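Local coordinates for polyketide synthase type I (Bacillus amyloliquefaciens, PDB 5KKU), which probably dehydrates intermediates of polyketide antibiotic synthesis, this chain being the N-terminal dehydratase of a much longer difficidin assembly-line enzyme, at residues Lys235-Tyr240 and Phe263-Arg268. Sequence-based numbering, arbitrary orientation.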
loop_
_atom_site.group_PDB
_atom_site.type_symbol
_atom_site.label_atom_id
_atom_site.label_comp_id
_atom_site.label_asym_id
_atom_site.label_seq_id
_atom_site.Cartn_x
_atom_site.Cartn_y
_atom_site.Cartn_z
ATOM N N LYS A 235 11.573 -1.531 -13.066
ATOM C CA LYS A 235 11.253 -0.163 -13.324
ATOM C C LYS A 235 9.790 0.067 -13.630
ATOM O O LYS A 235 9.228 1.019 -13.217
ATOM C CB LYS A 235 12.101 0.346 -14.451
ATOM C CG LYS A 235 13.502 0.709 -14.046
ATOM C CD LYS A 235 14.312 1.214 -15.205
ATOM C CE LYS A 235 15.759 1.388 -14.795
ATOM N NZ LYS A 235 16.712 1.552 -15.925
ATOM N N THR A 236 9.177 -0.807 -14.391
ATOM C CA THR A 236 7.768 -0.692 -14.647
ATOM C C THR A 236 7.071 -1.957 -14.214
ATOM O O THR A 236 7.513 -3.007 -14.503
ATOM C CB THR A 236 7.461 -0.502 -16.145
ATOM O OG1 THR A 236 8.138 0.627 -16.667
ATOM C CG2 THR A 236 5.993 -0.374 -16.400
ATOM N N ILE A 237 5.960 -1.826 -13.521
ATOM C CA ILE A 237 5.128 -2.953 -13.175
ATOM C C ILE A 237 3.752 -2.945 -13.796
ATOM O O ILE A 237 3.285 -1.953 -14.305
ATOM C CB ILE A 237 4.961 -3.137 -11.683
ATOM C CG1 ILE A 237 4.212 -1.962 -11.093
ATOM C CG2 ILE A 237 6.288 -3.350 -11.004
ATOM C CD1 ILE A 237 3.710 -2.161 -9.709
ATOM N N TYR A 238 3.083 -4.066 -13.728
ATOM C CA TYR A 238 1.778 -4.219 -14.309
ATOM C C TYR A 238 0.839 -4.841 -13.338
ATOM O O TYR A 238 0.879 -6.006 -13.144
ATOM C CB TYR A 238 1.865 -5.037 -15.588
ATOM C CG TYR A 238 2.780 -4.441 -16.606
ATOM C CD1 TYR A 238 4.127 -4.605 -16.534
ATOM C CD2 TYR A 238 2.287 -3.719 -17.614
ATOM C CE1 TYR A 238 4.939 -4.033 -17.437
ATOM C CE2 TYR A 238 3.092 -3.144 -18.521
ATOM C CZ TYR A 238 4.405 -3.326 -18.446
ATOM O OH TYR A 238 5.153 -2.748 -19.354
ATOM N N THR A 239 0.018 -4.020 -12.740
ATOM C CA THR A 239 -0.935 -4.426 -11.779
ATOM C C THR A 239 -2.231 -4.931 -12.411
ATOM O O THR A 239 -2.990 -4.194 -12.944
ATOM C CB THR A 239 -1.178 -3.296 -10.752
ATOM O OG1 THR A 239 0.040 -3.009 -10.064
ATOM C CG2 THR A 239 -2.215 -3.703 -9.771
ATOM N N TYR A 240 -2.475 -6.211 -12.335
ATOM C CA TYR A 240 -3.624 -6.789 -12.890
ATOM C C TYR A 240 -4.709 -7.005 -11.845
ATOM O O TYR A 240 -4.429 -7.407 -10.751
ATOM C CB TYR A 240 -3.240 -8.100 -13.512
ATOM C CG TYR A 240 -4.387 -8.941 -13.922
ATOM C CD1 TYR A 240 -4.937 -8.809 -15.155
ATOM C CD2 TYR A 240 -4.896 -9.877 -13.097
ATOM C CE1 TYR A 240 -5.987 -9.548 -15.538
ATOM C CE2 TYR A 240 -5.956 -10.637 -13.479
ATOM C CZ TYR A 240 -6.487 -10.468 -14.714
ATOM O OH TYR A 240 -7.520 -11.171 -15.111
ATOM N N PHE A 263 -5.455 -8.307 -6.313
ATOM C CA PHE A 263 -4.720 -7.828 -7.446
ATOM C C PHE A 263 -3.474 -8.650 -7.581
ATOM O O PHE A 263 -3.051 -9.217 -6.621
ATOM C CB PHE A 263 -4.465 -6.290 -7.435
ATOM C CG PHE A 263 -3.518 -5.782 -6.375
ATOM C CD1 PHE A 263 -2.158 -5.908 -6.493
ATOM C CD2 PHE A 263 -3.999 -5.118 -5.284
ATOM C CE1 PHE A 263 -1.313 -5.417 -5.529
ATOM C CE2 PHE A 263 -3.160 -4.642 -4.331
ATOM C CZ PHE A 263 -1.812 -4.797 -4.456
ATOM N N THR A 264 -2.894 -8.721 -8.765
ATOM C CA THR A 264 -1.611 -9.353 -8.958
ATOM C C THR A 264 -0.686 -8.406 -9.661
ATOM O O THR A 264 -1.083 -7.774 -10.579
ATOM C CB THR A 264 -1.709 -10.646 -9.793
ATOM O OG1 THR A 264 -2.688 -11.507 -9.240
ATOM C CG2 THR A 264 -0.363 -11.338 -9.903
ATOM N N ILE A 265 0.558 -8.329 -9.242
ATOM C CA ILE A 265 1.520 -7.446 -9.854
ATOM C C ILE A 265 2.442 -8.237 -10.730
ATOM O O ILE A 265 3.098 -9.095 -10.261
ATOM C CB ILE A 265 2.313 -6.634 -8.815
ATOM C CG1 ILE A 265 1.405 -5.880 -7.862
ATOM C CG2 ILE A 265 3.152 -5.616 -9.506
ATOM C CD1 ILE A 265 2.103 -4.961 -6.909
ATOM N N TYR A 266 2.446 -7.928 -12.001
ATOM C CA TYR A 266 3.290 -8.570 -12.988
ATOM C C TYR A 266 4.483 -7.740 -13.425
ATOM O O TYR A 266 4.415 -6.559 -13.368
ATOM C CB TYR A 266 2.460 -8.911 -14.205
ATOM C CG TYR A 266 1.481 -10.002 -13.980
ATOM C CD1 TYR A 266 1.862 -11.329 -13.962
ATOM C CD2 TYR A 266 0.153 -9.702 -13.769
ATOM C CE1 TYR A 266 0.938 -12.304 -13.746
ATOM C CE2 TYR A 266 -0.764 -10.673 -13.557
ATOM C CZ TYR A 266 -0.374 -11.961 -13.531
ATOM O OH TYR A 266 -1.330 -12.848 -13.307
ATOM N N ASP A 267 5.532 -8.420 -13.685
ATOM C CA ASP A 267 6.269 -7.858 -14.615
ATOM C C ASP A 267 5.582 -8.120 -15.944
ATOM O O ASP A 267 4.578 -8.658 -16.219
ATOM C CB ASP A 267 7.764 -8.176 -14.551
ATOM C CG ASP A 267 8.115 -9.590 -14.946
ATOM O OD1 ASP A 267 7.348 -10.231 -15.632
ATOM O OD2 ASP A 267 9.197 -10.053 -14.591
ATOM N N ARG A 268 6.399 -7.525 -16.778
ATOM C CA ARG A 268 6.304 -7.304 -18.178
ATOM C C ARG A 268 6.444 -8.534 -19.020
ATOM O O ARG A 268 5.719 -8.689 -19.960
ATOM C CB ARG A 268 7.379 -6.313 -18.561
ATOM C CG ARG A 268 7.494 -5.995 -20.011
ATOM C CD ARG A 268 6.226 -5.443 -20.580
ATOM N NE ARG A 268 6.242 -5.668 -21.986
ATOM C CZ ARG A 268 5.715 -4.883 -22.900
ATOM N NH1 ARG A 268 5.789 -5.234 -24.159
ATOM N NH2 ARG A 268 5.105 -3.771 -22.564
#
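Short segments of strands 236-248 and 258-266 run antiparallel, the local axes 4.4 Å apart at closest approach. Two hydrogen-bonded pairs, Tyr238 with Tyr266 and Tyr240 with Thr264, flank the non-hydrogen-bonded pair Thr239-Ile265. Tyr238 N reaches Tyr266 O at 2.8 Å within the carbonyl plane, whereas the return bond, Tyr266 N to Tyr238 O, comes from above the plane of its carbonyl. At the other pair, Tyr240 N meets Thr264 O at 2.7 Å, nearly along the C=O axis, and Thr264 N donates to Tyr240 O.

Strand alternation sorts the side chains. On one face, Tyr240 and Tyr266 lie side by side: Tyr240 CB abuts the ring edge of Tyr266 at CE2 (3.6 Å), and Thr264 CG2 sits over a face of the same ring, toward its rim. The Tyr266 hydroxyl bonds to Lys124 O and that of Tyr240 to Glu172. Tyr238, with CG beside its backbone N (chi1 -58°), sends its ring toward Arg268. The arginine, bent at chi2 (58°), lays CB near Tyr238 CE1 (3.5 Å) and offers NH2 to Tyr238 OH in a straight but weak bond of 3.4 Å; Glu176 also binds that hydroxyl.

Across the sheet, Ile237 CD1 touches Ile265 CG2 at 3.5 Å, and Thr239 CG2 comes obliquely to Phe263 CD1 (4.0 Å). Thr239 OG1 is hydrogen-bonded to Ser200 OG, at the end of helix 194-200. That helix carries Asp198, the predicted proton donor. An antiparallel sheet wrapped around a helix is the hotdog arrangement, consistent with this being the C-terminal of the dehydratase's two predicted hotdog folds.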